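Local coordinates for antifungal protein GAFP-1 (Gastrodia elata, PDB 1XD5) that probably binds mannose as a monomeric monocot lectin of the bulb type and is named for antifungal activity, at residues Ser1-Gln9 with Gly13-Tyr21. Sequence-based numbering, arbitrary orientation.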
ATOM      1  N   SER A   1       4.282 -10.207   6.134  1.00 14.50           N
ATOM      2  CA  SER A   1       5.443  -9.288   6.252  1.00 14.74           C
ATOM      3  C   SER A   1       4.949  -7.873   6.527  1.00 13.87           C
ATOM      4  O   SER A   1       3.765  -7.588   6.379  1.00 13.59           O
ATOM      5  CB  SER A   1       6.268  -9.320   4.959  1.00 14.81           C
ATOM      6  OG  SER A   1       7.349  -8.401   5.028  1.00 17.66           O
ATOM      7  N   ASP A   2       5.859  -6.998   6.930  1.00 13.39           N
ATOM      8  CA  ASP A   2       5.532  -5.596   7.154  1.00 13.22           C
ATOM      9  C   ASP A   2       5.904  -4.710   5.976  1.00 12.91           C
ATOM     10  O   ASP A   2       5.693  -3.498   6.010  1.00 12.69           O
ATOM     11  CB  ASP A   2       6.217  -5.094   8.419  1.00 13.30           C
ATOM     12  CG  ASP A   2       7.733  -5.179   8.341  1.00 14.53           C
ATOM     13  OD1 ASP A   2       8.274  -5.814   7.415  1.00 15.76           O
ATOM     14  OD2 ASP A   2       8.460  -4.623   9.173  1.00 17.84           O
ATOM     15  N   ARG A   3       6.465  -5.304   4.928  1.00 13.38           N
ATOM     16  CA  ARG A   3       6.904  -4.504   3.793  1.00 13.45           C
ATOM     17  C   ARG A   3       6.735  -5.192   2.448  1.00 13.25           C
ATOM     18  O   ARG A   3       6.691  -6.425   2.360  1.00 13.16           O
ATOM     19  CB  ARG A   3       8.339  -4.001   3.995  1.00 14.09           C
ATOM     20  CG  ARG A   3       9.428  -5.029   3.755  1.00 17.03           C
ATOM     21  CD  ARG A   3      10.743  -4.666   4.435  1.00 21.58           C
ATOM     22  NE  ARG A   3      10.603  -4.766   5.889  1.00 24.93           N
ATOM     23  CZ  ARG A   3      11.457  -4.255   6.776  1.00 26.15           C
ATOM     24  NH1 ARG A   3      12.540  -3.591   6.379  1.00 26.26           N
ATOM     25  NH2 ARG A   3      11.218  -4.409   8.067  1.00 26.38           N
ATOM     26  N   LEU A   4       6.611  -4.375   1.408  1.00 12.91           N
ATOM     27  CA  LEU A   4       6.469  -4.865   0.045  1.00 12.85           C
ATOM     28  C   LEU A   4       7.514  -4.148  -0.793  1.00 12.97           C
ATOM     29  O   LEU A   4       7.513  -2.919  -0.855  1.00 12.74           O
ATOM     30  CB  LEU A   4       5.062  -4.542  -0.484  1.00 12.94           C
ATOM     31  CG  LEU A   4       4.762  -4.954  -1.932  1.00 12.35           C
ATOM     32  CD1 LEU A   4       4.864  -6.473  -2.097  1.00 11.28           C
ATOM     33  CD2 LEU A   4       3.389  -4.444  -2.373  1.00 12.32           C
ATOM     34  N   ASN A   5       8.406  -4.909  -1.422  1.00 13.23           N
ATOM     35  CA  ASN A   5       9.484  -4.321  -2.222  1.00 13.55           C
ATOM     36  C   ASN A   5       9.014  -4.030  -3.640  1.00 12.89           C
ATOM     37  O   ASN A   5       8.115  -4.695  -4.138  1.00 12.19           O
ATOM     38  CB  ASN A   5      10.715  -5.245  -2.254  1.00 13.88           C
ATOM     39  CG  ASN A   5      11.379  -5.404  -0.884  1.00 17.50           C
ATOM     40  OD1 ASN A   5      11.609  -4.434  -0.163  1.00 20.34           O
ATOM     41  ND2 ASN A   5      11.699  -6.644  -0.528  1.00 21.45           N
ATOM     42  N   SER A   6       9.631  -3.043  -4.293  1.00 12.95           N
ATOM     43  CA  SER A   6       9.293  -2.732  -5.687  1.00 13.03           C
ATOM     44  C   SER A   6       9.569  -3.925  -6.592  1.00 13.13           C
ATOM     45  O   SER A   6      10.516  -4.682  -6.369  1.00 12.63           O
ATOM     46  CB  SER A   6      10.024  -1.484  -6.203  1.00 12.89           C
ATOM     47  OG  SER A   6      11.412  -1.558  -5.942  1.00 13.98           O
ATOM     48  N   GLY A   7       8.718  -4.088  -7.598  1.00 12.99           N
ATOM     49  CA  GLY A   7       8.770  -5.233  -8.487  1.00 13.19           C
ATOM     50  C   GLY A   7       7.965  -6.395  -7.948  1.00 13.68           C
ATOM     51  O   GLY A   7       7.917  -7.468  -8.565  1.00 13.50           O
ATOM     52  N   HIS A   8       7.344  -6.191  -6.784  1.00 13.71           N
ATOM     53  CA  HIS A   8       6.527  -7.222  -6.151  1.00 14.23           C
ATOM     54  C   HIS A   8       5.106  -6.720  -5.903  1.00 13.63           C
ATOM     55  O   HIS A   8       4.841  -5.518  -5.964  1.00 12.70           O
ATOM     56  CB  HIS A   8       7.167  -7.697  -4.840  1.00 14.65           C
ATOM     57  CG  HIS A   8       8.482  -8.382  -5.038  1.00 18.02           C
ATOM     58  ND1 HIS A   8       8.601  -9.753  -5.128  1.00 21.14           N
ATOM     59  CD2 HIS A   8       9.734  -7.886  -5.187  1.00 20.75           C
ATOM     60  CE1 HIS A   8       9.870 -10.072  -5.316  1.00 22.08           C
ATOM     61  NE2 HIS A   8      10.578  -8.957  -5.358  1.00 21.67           N
ATOM     62  N   GLN A   9       4.203  -7.655  -5.641  1.00 13.50           N
ATOM     63  CA  GLN A   9       2.802  -7.313  -5.473  1.00 13.91           C
ATOM     64  C   GLN A   9       2.169  -8.089  -4.341  1.00 13.60           C
ATOM     65  O   GLN A   9       2.659  -9.153  -3.946  1.00 13.01           O
ATOM     66  CB  GLN A   9       2.031  -7.529  -6.777  1.00 13.87           C
ATOM     67  CG  GLN A   9       1.695  -8.977  -7.083  1.00 17.41           C
ATOM     68  CD  GLN A   9       0.959  -9.121  -8.388  1.00 20.14           C
ATOM     69  OE1 GLN A   9       1.253  -8.410  -9.343  1.00 22.75           O
ATOM     70  NE2 GLN A   9      -0.001 -10.034  -8.433  1.00 20.50           N
ATOM     71  N   GLY A  13      -6.398  -9.989  -1.110  1.00 11.84           N
ATOM     72  CA  GLY A  13      -6.511 -10.347   0.295  1.00 11.32           C
ATOM     73  C   GLY A  13      -5.164 -10.342   0.994  1.00 11.11           C
ATOM     74  O   GLY A  13      -5.093 -10.532   2.207  1.00 11.27           O
ATOM     75  N   GLY A  14      -4.101 -10.131   0.222  1.00 10.31           N
ATOM     76  CA  GLY A  14      -2.758 -10.018   0.751  1.00 10.01           C
ATOM     77  C   GLY A  14      -2.589  -8.743   1.546  1.00  9.47           C
ATOM     78  O   GLY A  14      -3.326  -7.788   1.346  1.00  9.72           O
ATOM     79  N   SER A  15      -1.616  -8.727   2.448  1.00  8.92           N
ATOM     80  CA  SER A  15      -1.489  -7.618   3.371  1.00  8.86           C
ATOM     81  C   SER A  15      -0.093  -7.418   3.916  1.00  8.60           C
ATOM     82  O   SER A  15       0.768  -8.313   3.872  1.00  8.80           O
ATOM     83  CB  SER A  15      -2.468  -7.798   4.544  1.00  8.65           C
ATOM     84  OG  SER A  15      -2.134  -8.970   5.276  1.00  8.74           O
ATOM     85  N   LEU A  16       0.117  -6.216   4.430  1.00  8.24           N
ATOM     86  CA  LEU A  16       1.222  -5.938   5.311  1.00  8.57           C
ATOM     87  C   LEU A  16       0.638  -5.944   6.712  1.00  8.56           C
ATOM     88  O   LEU A  16      -0.493  -5.498   6.914  1.00  8.12           O
ATOM     89  CB  LEU A  16       1.823  -4.568   5.010  1.00  8.81           C
ATOM     90  CG  LEU A  16       2.283  -4.287   3.580  1.00 10.46           C
ATOM     91  CD1 LEU A  16       2.938  -2.905   3.552  1.00  9.33           C
ATOM     92  CD2 LEU A  16       3.235  -5.387   3.042  1.00 10.38           C
ATOM     93  N   ALA A  17       1.398  -6.453   7.668  1.00  8.02           N
ATOM     94  CA  ALA A  17       0.934  -6.508   9.039  1.00  9.23           C
ATOM     95  C   ALA A  17       2.045  -6.105   9.999  1.00  9.78           C
ATOM     96  O   ALA A  17       3.215  -6.419   9.777  1.00  9.29           O
ATOM     97  CB  ALA A  17       0.433  -7.906   9.365  1.00  8.81           C
ATOM     98  N   GLU A  18       1.665  -5.402  11.056  1.00 10.07           N
ATOM     99  CA  GLU A  18       2.580  -5.035  12.125  1.00 11.53           C
ATOM    100  C   GLU A  18       1.742  -4.944  13.389  1.00 11.02           C
ATOM    101  O   GLU A  18       0.967  -4.006  13.554  1.00 10.50           O
ATOM    102  CB  GLU A  18       3.265  -3.690  11.818  1.00 12.05           C
ATOM    103  CG  GLU A  18       4.331  -3.254  12.827  1.00 16.66           C
ATOM    104  CD  GLU A  18       5.264  -4.376  13.264  1.00 21.68           C
ATOM    105  OE1 GLU A  18       6.110  -4.813  12.455  1.00 24.78           O
ATOM    106  OE2 GLU A  18       5.161  -4.820  14.426  1.00 24.07           O
ATOM    107  N   GLY A  19       1.870  -5.944  14.257  1.00 11.08           N
ATOM    108  CA  GLY A  19       1.068  -6.012  15.459  1.00 10.56           C
ATOM    109  C   GLY A  19      -0.403  -5.997  15.109  1.00 10.22           C
ATOM    110  O   GLY A  19      -0.857  -6.837  14.341  1.00 10.64           O
ATOM    111  N   GLY A  20      -1.136  -5.029  15.656  1.00  9.79           N
ATOM    112  CA  GLY A  20      -2.561  -4.891  15.398  1.00  9.35           C
ATOM    113  C   GLY A  20      -2.897  -4.087  14.151  1.00  9.58           C
ATOM    114  O   GLY A  20      -4.069  -3.818  13.885  1.00  9.12           O
ATOM    115  N   TYR A  21      -1.870  -3.681  13.398  1.00  9.29           N
ATOM    116  CA  TYR A  21      -2.086  -2.924  12.166  1.00  9.23           C
ATOM    117  C   TYR A  21      -2.084  -3.828  10.952  1.00  9.54           C
ATOM    118  O   TYR A  21      -1.226  -4.706  10.804  1.00  9.33           O
ATOM    119  CB  TYR A  21      -1.034  -1.816  11.989  1.00  9.18           C
ATOM    120  CG  TYR A  21      -0.871  -0.898  13.182  1.00  9.69           C
ATOM    121  CD1 TYR A  21       0.387  -0.431  13.548  1.00  9.56           C
ATOM    122  CD2 TYR A  21      -1.976  -0.492  13.940  1.00 10.80           C
ATOM    123  CE1 TYR A  21       0.547   0.413  14.638  1.00 10.18           C
ATOM    124  CE2 TYR A  21      -1.827   0.346  15.036  1.00 10.79           C
ATOM    125  CZ  TYR A  21      -0.562   0.796  15.374  1.00 11.79           C
ATOM    126  OH  TYR A  21      -0.406   1.624  16.451  1.00 11.06           O
TER
HETATM  127  O   HOH W   1       3.069  -9.362   3.434  1.00 20.28           O
HETATM  128  O   HOH W   2       0.965 -10.261   6.163  1.00 28.64           O
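S1 meets A17 in a single backbone bridge between two neighbouring sheets of the bulb-lectin beta-prism: the N-terminal end runs past strand 15-18, an outer strand of its own sheet. A17 N gives its hydrogen to S1 O over 2.9 Å, fairly straight at 159°, though the donor is tilted from the carbonyl plane. The same oxygen takes a CA-H...O contact from L16 CA at 3.2 Å. Beside this bridge two waters link S1 N to S15 O; the shorter link runs through water 1, 2.6 Å from S15 O, while water 2 bonds only weakly to S1 N. S1 OG, meanwhile, accepts from R3 N in an ST turn that bends the chain just beyond the bridge.

L16 packs mainly on backbone atoms. Its CG lies anti to the carbonyl carbon (chi1 -55°), beside its own N, and from there the two methyls reach the backbone of 1-9: CD1 rests on D2 O at 3.7 Å, and CD2 lies against R3 C, with L4 CB only loosely against it.

Further along, D2 CB sits 3.6 Å from A17 O, and the side chains of D2 and E18 run alongside each other, with D2 OD2 and E18 OE1 4.0 Å apart. That closeness of like charges is probably eased by R3, whose NE and NH2 hold the D2 carboxylate side-on, NE reaching OD1 from above the carboxylate plane; E18 also has a long, weak ion pair with R89.

Beyond the bridge, D2 and L4 pair with L87 and L85, so strand 3-5 edges the sheet of 84-87, and L16 reaches across to L85, while strand 15-18 pairs on with 21-25.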